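Long-range contacts in CRISPR-associated endoribonuclease Cas6 1 (Methanocaldococcus jannaschii DSM 2661, PDB 5YI6), which probably cleaves CRISPR repeat transcripts as an RNA-binding endoribonuclease, processing them into crRNAs for antiviral defence: residues T56-Q61 with A79-S84; P120-F125 with F220-G225; I127-S132 with M236-E241. All coordinates share one frame; numbering follows the deposited sequence.

Interaction 1 (T56-Q61 with A79-S84); sequences TFSLLQ and AYLYIS. With PO4 (phosphate ion), chain H.
At the outer edge of the five-stranded antiparallel sheet in the N-terminal ferredoxin-like (RAMP) half of Cas6, residues 56-61 run against strand 78-85, with Phe57 opposite Ile83 and Gln61 opposite Tyr80. Thr56 and Ser84 form an antiparallel hydrogen-bonded pair: Thr56 N donates to Ser84 O at 3.0 Å, and Ser84 N to Thr56 O at 3.1 Å. Gln61 and Tyr80 form a second one, but the register slips by one residue between them. Ser58 bridges this irregular part. Its N donates to Tyr82 O, while its OG, between backbone N and carbonyl carbon (chi1 71°), takes the N-H of Tyr82 at 3.1 Å with an N-H...O angle of 167°, so a side chain stands in for a backbone carbonyl. The edge of the Tyr82 ring meets Ser58 OG and, 3.7 Å from its CE2, Gln61 CG, in the ring plane. Leu60 CD2 lies at van der Waals distance, 4.1 Å, from Leu81 CB. Beyond the pair, Phe57 packs on Leu27 and Ile31 of helix 23-35, which carries Tyr32, the proton acceptor inferred by similarity. Leu59 O is gripped from opposite faces of its carbonyl plane by Ser58 OG, at 2.7 Å, and Gln61 NE2, at 3.2 Å.

Interaction 2 (P120-F125 with F220-G225); sequences PIPKKF and FGYECG. With PO4 (phosphate ion), chain L.
This is a small, partly buried apolar contact in the C-terminal half of the protein, where the loop between strands 109-118 and 127-130 lies against the last turns of helix 215-224. Three loop side chains, Ile121, Pro122 and Phe125, converge on Tyr222, and the two segments bury 206 Å² in all. Phe125 sets its CE1 over one face of the Tyr222 ring, 3.5 Å above the plane and offset toward the rim, with CD1 of Tyr222 the nearest ring atom. The two ring planes are 41° apart and their centroids are separated by 5.0 Å, an oblique pairing. Pro122 and Tyr222 reach toward each other tip to tip: proline CD lies 3.5 Å from tyrosine CE2, and proline CG approaches the hydroxyl end. Ile121 brings CD1 against two neighbouring helix residues, 3.7 Å from CD2 of Tyr222 and 3.4 Å from OE2 of Glu223. That methyl also touches Glu223 CG; the bend at chi2 (-58°) then sets CD beside it as well. Hydrogen-bonding partners lie outside the two segments: Glu223 OE1 forms a salt bridge with Arg6 NE, and Tyr222 OH is hydrogen-bonded to Asn239 N. At the end of the loop segment, Phe125 N donates an almost straight bond (176°) to O4 of a phosphate ion, probably from the crystallisation liquor, 3.0 Å away. Tyr222 thus stands between the loop and strand 237-240, touching Val237 and Val238, while Phe125 also packs on Ile218 and Lys219, one turn before Tyr222 in helix 215-224.

Interaction 3 (I127-S132 with M236-E241); sequences ILKTIS and MVVNVE
Backbone hydrogen bonds join Lys129 to Val238 and make strands 127-130 and 237-240 an antiparallel pair, with 237-240 outermost in the four-stranded sheet of the C-terminal ferredoxin-like half. Lys129 N lies 3.0 Å from Val238 O, and Val238 N lies 2.8 Å from Lys129 O. The strand axes approach to 4.5 Å with their directions 141° apart, short of a strictly antiparallel course. Past Thr130 the pairing changes: Met236 O accepts from both Ile131 N (2.8 Å) and Ser132 N (3.1 Å), which arrive from the same face of its plane. Ser132 OG in turn receives Met236 N at 3.0 Å, its placement between backbone N and carbonyl carbon (chi1 50°) turning it toward that N-H, and is also hydrogen-bonded to Phe57 O. Among apolar contacts, Ile131 CG2 meets Val238 CG1 at 3.6 Å, the side chains crossing at about a right angle, and Ile131 CD1 touches SD of Met236. Lys129 and Val238 lie side by side, pointing the same way, with the lysine's CG and CE against Val238 CG1; on the face opposite Lys129, Leu128 CD1 reaches Val237 CG2. Regular strand bonding therefore gives way at Met236 to a doubly used carbonyl and a serine hydroxyl, which keep the strand-end amides bonded.

Interaction 1 is mostly buried near the middle of the chain, whereas interactions 2 and 3 are partly buried. Interactions 1 and 3 each add an edge strand to one of two different antiparallel sheets, and in both a serine hydroxyl accepts a backbone N-H where regular pairing ends; interaction 2 instead relies on apolar side chains. All three meet. Ser132 OG, of interaction 3, contacts Phe57 O at 2.9 Å, a probable hydrogen bond that joins the edge strand of the first sheet to the turn following strand 127-130 of the second, and Ser84 OG probably bonds Glu223 O, tying interaction 1 to the helix end of interaction 2. Tyr222 joins interactions 2 and 3, its CE1 packing on Leu128 CD2.

Interaction 1 (T56-Q61 with A79-S84)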
loop_
_atom_site.group_PDB
_atom_site.type_symbol
_atom_site.label_atom_id
_atom_site.label_comp_id
_atom_site.label_asym_id
_atom_site.label_seq_id
_atom_site.Cartn_x
_atom_site.Cartn_y
_atom_site.Cartn_z
ATOM N N THR A 56 0.345 -3.773 -3.398
ATOM C CA THR A 56 0.341 -2.541 -2.607
ATOM C C THR A 56 1.518 -2.561 -1.634
ATOM O O THR A 56 2.193 -3.572 -1.480
ATOM C CB THR A 56 -0.992 -2.342 -1.848
ATOM O OG1 THR A 56 -0.985 -1.051 -1.198
ATOM C CG2 THR A 56 -1.237 -3.495 -0.785
ATOM N N PHE A 57 1.785 -1.411 -0.991
ATOM C CA PHE A 57 2.760 -1.401 0.069
ATOM C C PHE A 57 2.377 -0.304 1.055
ATOM O O PHE A 57 1.569 0.595 0.755
ATOM C CB PHE A 57 4.208 -1.248 -0.452
ATOM C CG PHE A 57 4.416 -0.097 -1.423
ATOM C CD1 PHE A 57 4.864 1.155 -0.964
ATOM C CD2 PHE A 57 4.236 -0.296 -2.806
ATOM C CE1 PHE A 57 5.084 2.211 -1.875
ATOM C CE2 PHE A 57 4.429 0.754 -3.721
ATOM C CZ PHE A 57 4.875 2.006 -3.255
ATOM N N SER A 58 2.954 -0.405 2.240
ATOM C CA SER A 58 2.590 0.467 3.353
ATOM C C SER A 58 3.473 1.721 3.349
ATOM O O SER A 58 4.409 1.856 2.564
ATOM C CB SER A 58 2.773 -0.296 4.682
ATOM O OG SER A 58 4.162 -0.478 4.952
ATOM N N LEU A 59 3.156 2.654 4.261
ATOM C CA LEU A 59 4.136 3.640 4.678
ATOM C C LEU A 59 5.260 2.931 5.437
ATOM O O LEU A 59 5.082 1.816 5.935
ATOM C CB LEU A 59 3.501 4.674 5.597
ATOM C CG LEU A 59 2.192 5.321 5.136
ATOM C CD1 LEU A 59 1.646 6.246 6.239
ATOM C CD2 LEU A 59 2.480 6.061 3.912
ATOM N N LEU A 60 6.389 3.629 5.600
ATOM C CA LEU A 60 7.452 3.114 6.473
ATOM C C LEU A 60 6.956 3.128 7.906
ATOM O O LEU A 60 6.435 4.139 8.383
ATOM C CB LEU A 60 8.727 3.959 6.329
ATOM C CG LEU A 60 9.432 3.835 4.962
ATOM C CD1 LEU A 60 10.529 4.916 4.761
ATOM C CD2 LEU A 60 10.044 2.410 4.751
ATOM N N GLN A 61 7.077 2.001 8.589
ATOM C CA GLN A 61 6.604 1.881 9.958
ATOM C C GLN A 61 7.793 1.896 10.905
ATOM O O GLN A 61 8.778 1.195 10.674
ATOM C CB GLN A 61 5.830 0.571 10.169
ATOM C CG GLN A 61 4.663 0.363 9.139
ATOM C CD GLN A 61 3.473 1.281 9.367
ATOM O OE1 GLN A 61 2.968 1.369 10.488
ATOM N NE2 GLN A 61 2.991 1.959 8.293
ATOM N N ALA A 79 13.282 0.244 10.486
ATOM C CA ALA A 79 11.971 0.575 9.946
ATOM C C ALA A 79 11.459 -0.660 9.209
ATOM O O ALA A 79 12.212 -1.588 8.926
ATOM C CB ALA A 79 11.991 1.792 9.005
ATOM N N TYR A 80 10.150 -0.694 8.971
ATOM C CA TYR A 80 9.524 -1.886 8.400
ATOM C C TYR A 80 8.651 -1.448 7.238
ATOM O O TYR A 80 7.870 -0.514 7.384
ATOM C CB TYR A 80 8.682 -2.610 9.453
ATOM C CG TYR A 80 9.595 -3.049 10.586
ATOM C CD1 TYR A 80 10.206 -4.301 10.547
ATOM C CD2 TYR A 80 9.885 -2.193 11.642
ATOM C CE1 TYR A 80 11.045 -4.717 11.568
ATOM C CE2 TYR A 80 10.768 -2.581 12.639
ATOM C CZ TYR A 80 11.323 -3.841 12.597
ATOM O OH TYR A 80 12.169 -4.262 13.592
ATOM N N LEU A 81 8.753 -2.151 6.112
ATOM C CA LEU A 81 7.948 -1.825 4.938
ATOM C C LEU A 81 7.168 -3.084 4.572
ATOM O O LEU A 81 7.767 -4.120 4.315
ATOM C CB LEU A 81 8.851 -1.351 3.786
ATOM C CG LEU A 81 8.199 -1.168 2.409
ATOM C CD1 LEU A 81 7.163 -0.033 2.530
ATOM C CD2 LEU A 81 9.248 -0.871 1.348
ATOM N N TYR A 82 5.846 -2.998 4.548
ATOM C CA TYR A 82 5.008 -4.153 4.210
ATOM C C TYR A 82 4.658 -4.061 2.732
ATOM O O TYR A 82 4.315 -2.979 2.252
ATOM C CB TYR A 82 3.717 -4.168 5.039
ATOM C CG TYR A 82 4.065 -4.273 6.495
ATOM C CD1 TYR A 82 4.166 -5.512 7.101
ATOM C CD2 TYR A 82 4.444 -3.133 7.228
ATOM C CE1 TYR A 82 4.569 -5.631 8.448
ATOM C CE2 TYR A 82 4.848 -3.241 8.570
ATOM C CZ TYR A 82 4.911 -4.500 9.166
ATOM O OH TYR A 82 5.327 -4.625 10.489
ATOM N N ILE A 83 4.739 -5.204 2.018
ATOM C CA ILE A 83 4.454 -5.263 0.585
ATOM C C ILE A 83 3.635 -6.523 0.355
ATOM O O ILE A 83 3.940 -7.573 0.929
ATOM C CB ILE A 83 5.727 -5.339 -0.288
ATOM C CG1 ILE A 83 6.793 -4.322 0.159
ATOM C CG2 ILE A 83 5.350 -5.145 -1.777
ATOM C CD1 ILE A 83 8.149 -4.353 -0.672
ATOM N N SER A 84 2.591 -6.424 -0.463
ATOM C CA SER A 84 1.747 -7.610 -0.648
ATOM C C SER A 84 1.139 -7.617 -2.044
ATOM O O SER A 84 0.948 -6.569 -2.674
ATOM C CB SER A 84 0.623 -7.698 0.387
ATOM O OG SER A 84 -0.269 -6.590 0.261
HETATM P P PO4 H . 14.078 -7.396 14.435
HETATM O O1 PO4 H . 12.891 -6.851 13.645
HETATM O O2 PO4 H . 14.177 -8.903 14.364
HETATM O O3 PO4 H . 13.886 -6.989 15.888
HETATM O O4 PO4 H . 15.353 -6.794 13.876
#

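Interaction 2 (P120-F125 with F220-G225)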
loop_
_atom_site.group_PDB
_atom_site.type_symbol
_atom_site.label_atom_id
_atom_site.label_comp_id
_atom_site.label_asym_id
_atom_site.label_seq_id
_atom_site.Cartn_x
_atom_site.Cartn_y
_atom_site.Cartn_z
ATOM N N PRO A 120 1.818 -14.835 6.754
ATOM C CA PRO A 120 0.670 -15.587 6.251
ATOM C C PRO A 120 -0.611 -14.793 6.430
ATOM O O PRO A 120 -0.789 -14.056 7.408
ATOM C CB PRO A 120 0.658 -16.849 7.128
ATOM C CG PRO A 120 2.090 -17.018 7.570
ATOM C CD PRO A 120 2.599 -15.601 7.755
ATOM N N ILE A 121 -1.528 -15.022 5.510
ATOM C CA ILE A 121 -2.809 -14.307 5.512
ATOM C C ILE A 121 -3.612 -14.704 6.746
ATOM O O ILE A 121 -3.589 -15.885 7.146
ATOM C CB ILE A 121 -3.582 -14.622 4.226
ATOM C CG1 ILE A 121 -4.837 -13.769 4.126
ATOM C CG2 ILE A 121 -3.999 -16.086 4.159
ATOM C CD1 ILE A 121 -4.738 -12.747 3.072
ATOM N N PRO A 122 -4.291 -13.767 7.403
ATOM C CA PRO A 122 -5.184 -14.144 8.505
ATOM C C PRO A 122 -6.276 -15.099 8.026
ATOM O O PRO A 122 -6.758 -15.011 6.900
ATOM C CB PRO A 122 -5.763 -12.806 8.963
ATOM C CG PRO A 122 -4.728 -11.779 8.539
ATOM C CD PRO A 122 -4.186 -12.303 7.244
ATOM N N LYS A 123 -6.631 -16.046 8.885
ATOM C CA LYS A 123 -7.671 -17.010 8.556
ATOM C C LYS A 123 -9.064 -16.436 8.725
ATOM O O LYS A 123 -10.024 -17.047 8.256
ATOM C CB LYS A 123 -7.527 -18.257 9.433
ATOM C CG LYS A 123 -6.337 -19.145 9.077
ATOM C CD LYS A 123 -6.321 -20.418 9.927
ATOM C CE LYS A 123 -5.841 -20.177 11.364
ATOM N NZ LYS A 123 -4.397 -19.801 11.481
ATOM N N LYS A 124 -9.193 -15.291 9.387
ATOM C CA LYS A 124 -10.474 -14.607 9.558
ATOM C C LYS A 124 -10.234 -13.103 9.649
ATOM O O LYS A 124 -9.168 -12.658 10.085
ATOM C CB LYS A 124 -11.200 -15.108 10.816
ATOM C CG LYS A 124 -10.436 -14.807 12.093
ATOM C CD LYS A 124 -10.937 -15.611 13.296
ATOM C CE LYS A 124 -10.075 -15.318 14.536
ATOM N NZ LYS A 124 -10.551 -15.978 15.786
ATOM N N PHE A 125 -11.200 -12.324 9.175
ATOM C CA PHE A 125 -11.105 -10.875 9.221
ATOM C C PHE A 125 -12.227 -10.317 10.067
ATOM O O PHE A 125 -13.356 -10.810 10.019
ATOM C CB PHE A 125 -11.191 -10.244 7.847
ATOM C CG PHE A 125 -10.111 -10.680 6.942
ATOM C CD1 PHE A 125 -8.799 -10.249 7.147
ATOM C CD2 PHE A 125 -10.395 -11.529 5.882
ATOM C CE1 PHE A 125 -7.798 -10.652 6.300
ATOM C CE2 PHE A 125 -9.397 -11.941 5.039
ATOM C CZ PHE A 125 -8.105 -11.493 5.237
ATOM N N PHE A 220 -8.779 -10.776 -1.001
ATOM C CA PHE A 220 -8.216 -10.069 -2.147
ATOM C C PHE A 220 -7.949 -8.599 -1.827
ATOM O O PHE A 220 -6.897 -8.072 -2.182
ATOM C CB PHE A 220 -9.152 -10.192 -3.358
ATOM C CG PHE A 220 -8.681 -9.451 -4.561
ATOM C CD1 PHE A 220 -7.648 -9.957 -5.342
ATOM C CD2 PHE A 220 -9.310 -8.234 -4.934
ATOM C CE1 PHE A 220 -7.199 -9.253 -6.498
ATOM C CE2 PHE A 220 -8.870 -7.511 -6.083
ATOM C CZ PHE A 220 -7.830 -8.042 -6.871
ATOM N N GLY A 221 -8.881 -7.912 -1.163
ATOM C CA GLY A 221 -8.580 -6.536 -0.747
ATOM C C GLY A 221 -7.411 -6.470 0.236
ATOM O O GLY A 221 -6.594 -5.546 0.201
ATOM N N TYR A 222 -7.303 -7.470 1.099
ATOM C CA TYR A 222 -6.217 -7.514 2.071
ATOM C C TYR A 222 -4.857 -7.593 1.382
ATOM O O TYR A 222 -3.895 -6.962 1.822
ATOM C CB TYR A 222 -6.432 -8.705 3.005
ATOM C CG TYR A 222 -5.604 -8.608 4.267
ATOM C CD1 TYR A 222 -6.041 -7.821 5.334
ATOM C CD2 TYR A 222 -4.408 -9.296 4.381
ATOM C CE1 TYR A 222 -5.262 -7.727 6.532
ATOM C CE2 TYR A 222 -3.623 -9.234 5.561
ATOM C CZ TYR A 222 -4.066 -8.418 6.616
ATOM O OH TYR A 222 -3.334 -8.331 7.782
ATOM N N GLU A 223 -4.743 -8.374 0.307
ATOM C CA GLU A 223 -3.413 -8.488 -0.308
ATOM C C GLU A 223 -3.198 -7.558 -1.511
ATOM O O GLU A 223 -2.060 -7.217 -1.821
ATOM C CB GLU A 223 -3.095 -9.945 -0.627
ATOM C CG GLU A 223 -3.070 -10.842 0.692
ATOM C CD GLU A 223 -2.052 -10.428 1.865
ATOM O OE1 GLU A 223 -1.659 -9.253 2.046
ATOM O OE2 GLU A 223 -1.654 -11.320 2.656
ATOM N N CYS A 224 -4.246 -7.115 -2.172
ATOM C CA CYS A 224 -4.101 -6.196 -3.302
ATOM C C CYS A 224 -4.157 -4.734 -2.872
ATOM O O CYS A 224 -3.593 -3.866 -3.554
ATOM C CB CYS A 224 -5.221 -6.437 -4.325
ATOM S SG CYS A 224 -4.969 -5.535 -5.923
ATOM N N GLY A 225 -4.818 -4.457 -1.764
ATOM C CA GLY A 225 -5.104 -3.113 -1.311
ATOM C C GLY A 225 -6.553 -2.746 -1.609
ATOM O O GLY A 225 -7.191 -3.305 -2.506
HETATM P P PO4 L . -15.023 -12.893 7.560
HETATM O O1 PO4 L . -15.315 -13.270 6.123
HETATM O O2 PO4 L . -15.030 -11.384 7.689
HETATM O O3 PO4 L . -16.098 -13.474 8.458
HETATM O O4 PO4 L . -13.666 -13.447 7.969
#

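Interaction 3 (I127-S132 with M236-E241)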
loop_
_atom_site.group_PDB
_atom_site.type_symbol
_atom_site.label_atom_id
_atom_site.label_comp_id
_atom_site.label_asym_id
_atom_site.label_seq_id
_atom_site.Cartn_x
_atom_site.Cartn_y
_atom_site.Cartn_z
ATOM N N ILE A 127 -11.546 -6.604 12.202
ATOM C CA ILE A 127 -11.206 -5.184 12.142
ATOM C C ILE A 127 -9.943 -4.992 11.305
ATOM O O ILE A 127 -8.940 -5.686 11.500
ATOM C CB ILE A 127 -11.019 -4.583 13.542
ATOM C CG1 ILE A 127 -12.300 -4.783 14.334
ATOM C CG2 ILE A 127 -10.693 -3.097 13.406
ATOM C CD1 ILE A 127 -12.225 -4.283 15.762
ATOM N N LEU A 128 -9.993 -4.044 10.383
ATOM C CA LEU A 128 -8.859 -3.713 9.539
ATOM C C LEU A 128 -8.492 -2.253 9.766
ATOM O O LEU A 128 -9.364 -1.408 9.994
ATOM C CB LEU A 128 -9.200 -3.938 8.055
ATOM C CG LEU A 128 -9.582 -5.379 7.683
ATOM C CD1 LEU A 128 -10.085 -5.442 6.235
ATOM C CD2 LEU A 128 -8.407 -6.324 7.905
ATOM N N LYS A 129 -7.205 -1.937 9.653
ATOM C CA LYS A 129 -6.821 -0.534 9.683
ATOM C C LYS A 129 -5.802 -0.291 8.586
ATOM O O LYS A 129 -5.032 -1.177 8.233
ATOM C CB LYS A 129 -6.260 -0.122 11.041
ATOM C CG LYS A 129 -4.878 -0.587 11.251
ATOM C CD LYS A 129 -4.287 -0.009 12.571
ATOM C CE LYS A 129 -2.822 -0.427 12.723
ATOM N NZ LYS A 129 -2.185 0.021 14.012
ATOM N N THR A 130 -5.818 0.914 8.036
ATOM C CA THR A 130 -4.886 1.246 6.957
ATOM C C THR A 130 -3.470 1.393 7.521
ATOM O O THR A 130 -3.268 2.000 8.591
ATOM C CB THR A 130 -5.326 2.544 6.263
ATOM O OG1 THR A 130 -5.461 3.605 7.236
ATOM C CG2 THR A 130 -6.692 2.348 5.502
ATOM N N ILE A 131 -2.503 0.797 6.825
ATOM C CA ILE A 131 -1.089 1.124 6.994
ATOM C C ILE A 131 -0.534 1.889 5.798
ATOM O O ILE A 131 0.597 2.400 5.870
ATOM C CB ILE A 131 -0.244 -0.132 7.314
ATOM C CG1 ILE A 131 -0.438 -1.245 6.230
ATOM C CG2 ILE A 131 -0.680 -0.684 8.673
ATOM C CD1 ILE A 131 0.521 -2.504 6.485
ATOM N N SER A 132 -1.316 2.049 4.722
ATOM C CA SER A 132 -1.165 3.195 3.848
ATOM C C SER A 132 -2.591 3.660 3.529
ATOM O O SER A 132 -3.525 2.827 3.461
ATOM C CB SER A 132 -0.367 2.900 2.572
ATOM O OG SER A 132 -0.841 1.750 1.886
ATOM N N MET A 236 -3.180 -0.104 1.624
ATOM C CA MET A 236 -2.808 -1.341 2.312
ATOM C C MET A 236 -3.369 -1.348 3.738
ATOM O O MET A 236 -3.304 -0.346 4.451
ATOM C CB MET A 236 -1.268 -1.500 2.364
ATOM C CG MET A 236 -0.880 -2.901 2.834
ATOM S SD MET A 236 0.898 -3.136 2.638
ATOM C CE MET A 236 1.000 -4.921 2.814
ATOM N N VAL A 237 -3.947 -2.483 4.149
ATOM C CA VAL A 237 -4.531 -2.594 5.476
ATOM C C VAL A 237 -3.853 -3.734 6.236
ATOM O O VAL A 237 -3.159 -4.573 5.670
ATOM C CB VAL A 237 -6.062 -2.811 5.444
ATOM C CG1 VAL A 237 -6.759 -1.633 4.763
ATOM C CG2 VAL A 237 -6.425 -4.177 4.773
ATOM N N VAL A 238 -4.115 -3.776 7.540
ATOM C CA VAL A 238 -3.602 -4.855 8.378
ATOM C C VAL A 238 -4.717 -5.228 9.338
ATOM O O VAL A 238 -5.576 -4.403 9.680
ATOM C CB VAL A 238 -2.307 -4.446 9.143
ATOM C CG1 VAL A 238 -2.599 -3.386 10.202
ATOM C CG2 VAL A 238 -1.654 -5.664 9.794
ATOM N N ASN A 239 -4.732 -6.497 9.739
ATOM C CA ASN A 239 -5.744 -6.912 10.698
ATOM C C ASN A 239 -5.389 -6.356 12.081
ATOM O O ASN A 239 -4.216 -6.167 12.421
ATOM C CB ASN A 239 -5.881 -8.425 10.728
ATOM C CG ASN A 239 -4.694 -9.092 11.328
ATOM O OD1 ASN A 239 -3.547 -8.731 11.031
ATOM N ND2 ASN A 239 -4.944 -10.098 12.167
ATOM N N VAL A 240 -6.420 -6.018 12.845
ATOM C CA VAL A 240 -6.260 -5.522 14.209
ATOM C C VAL A 240 -6.711 -6.636 15.144
ATOM O O VAL A 240 -7.865 -7.084 15.073
ATOM C CB VAL A 240 -7.074 -4.247 14.449
ATOM C CG1 VAL A 240 -6.935 -3.815 15.904
ATOM C CG2 VAL A 240 -6.637 -3.129 13.497
ATOM N N GLU A 241 -5.828 -7.050 16.043
ATOM C CA GLU A 241 -6.106 -8.211 16.882
ATOM C C GLU A 241 -7.202 -7.903 17.899
ATOM O O GLU A 241 -7.294 -6.790 18.428
ATOM C CB GLU A 241 -4.833 -8.658 17.599
ATOM C CG GLU A 241 -4.317 -7.663 18.638
ATOM C CD GLU A 241 -3.563 -6.480 18.046
ATOM O OE1 GLU A 241 -3.611 -6.275 16.809
ATOM O OE2 GLU A 241 -2.927 -5.743 18.833
#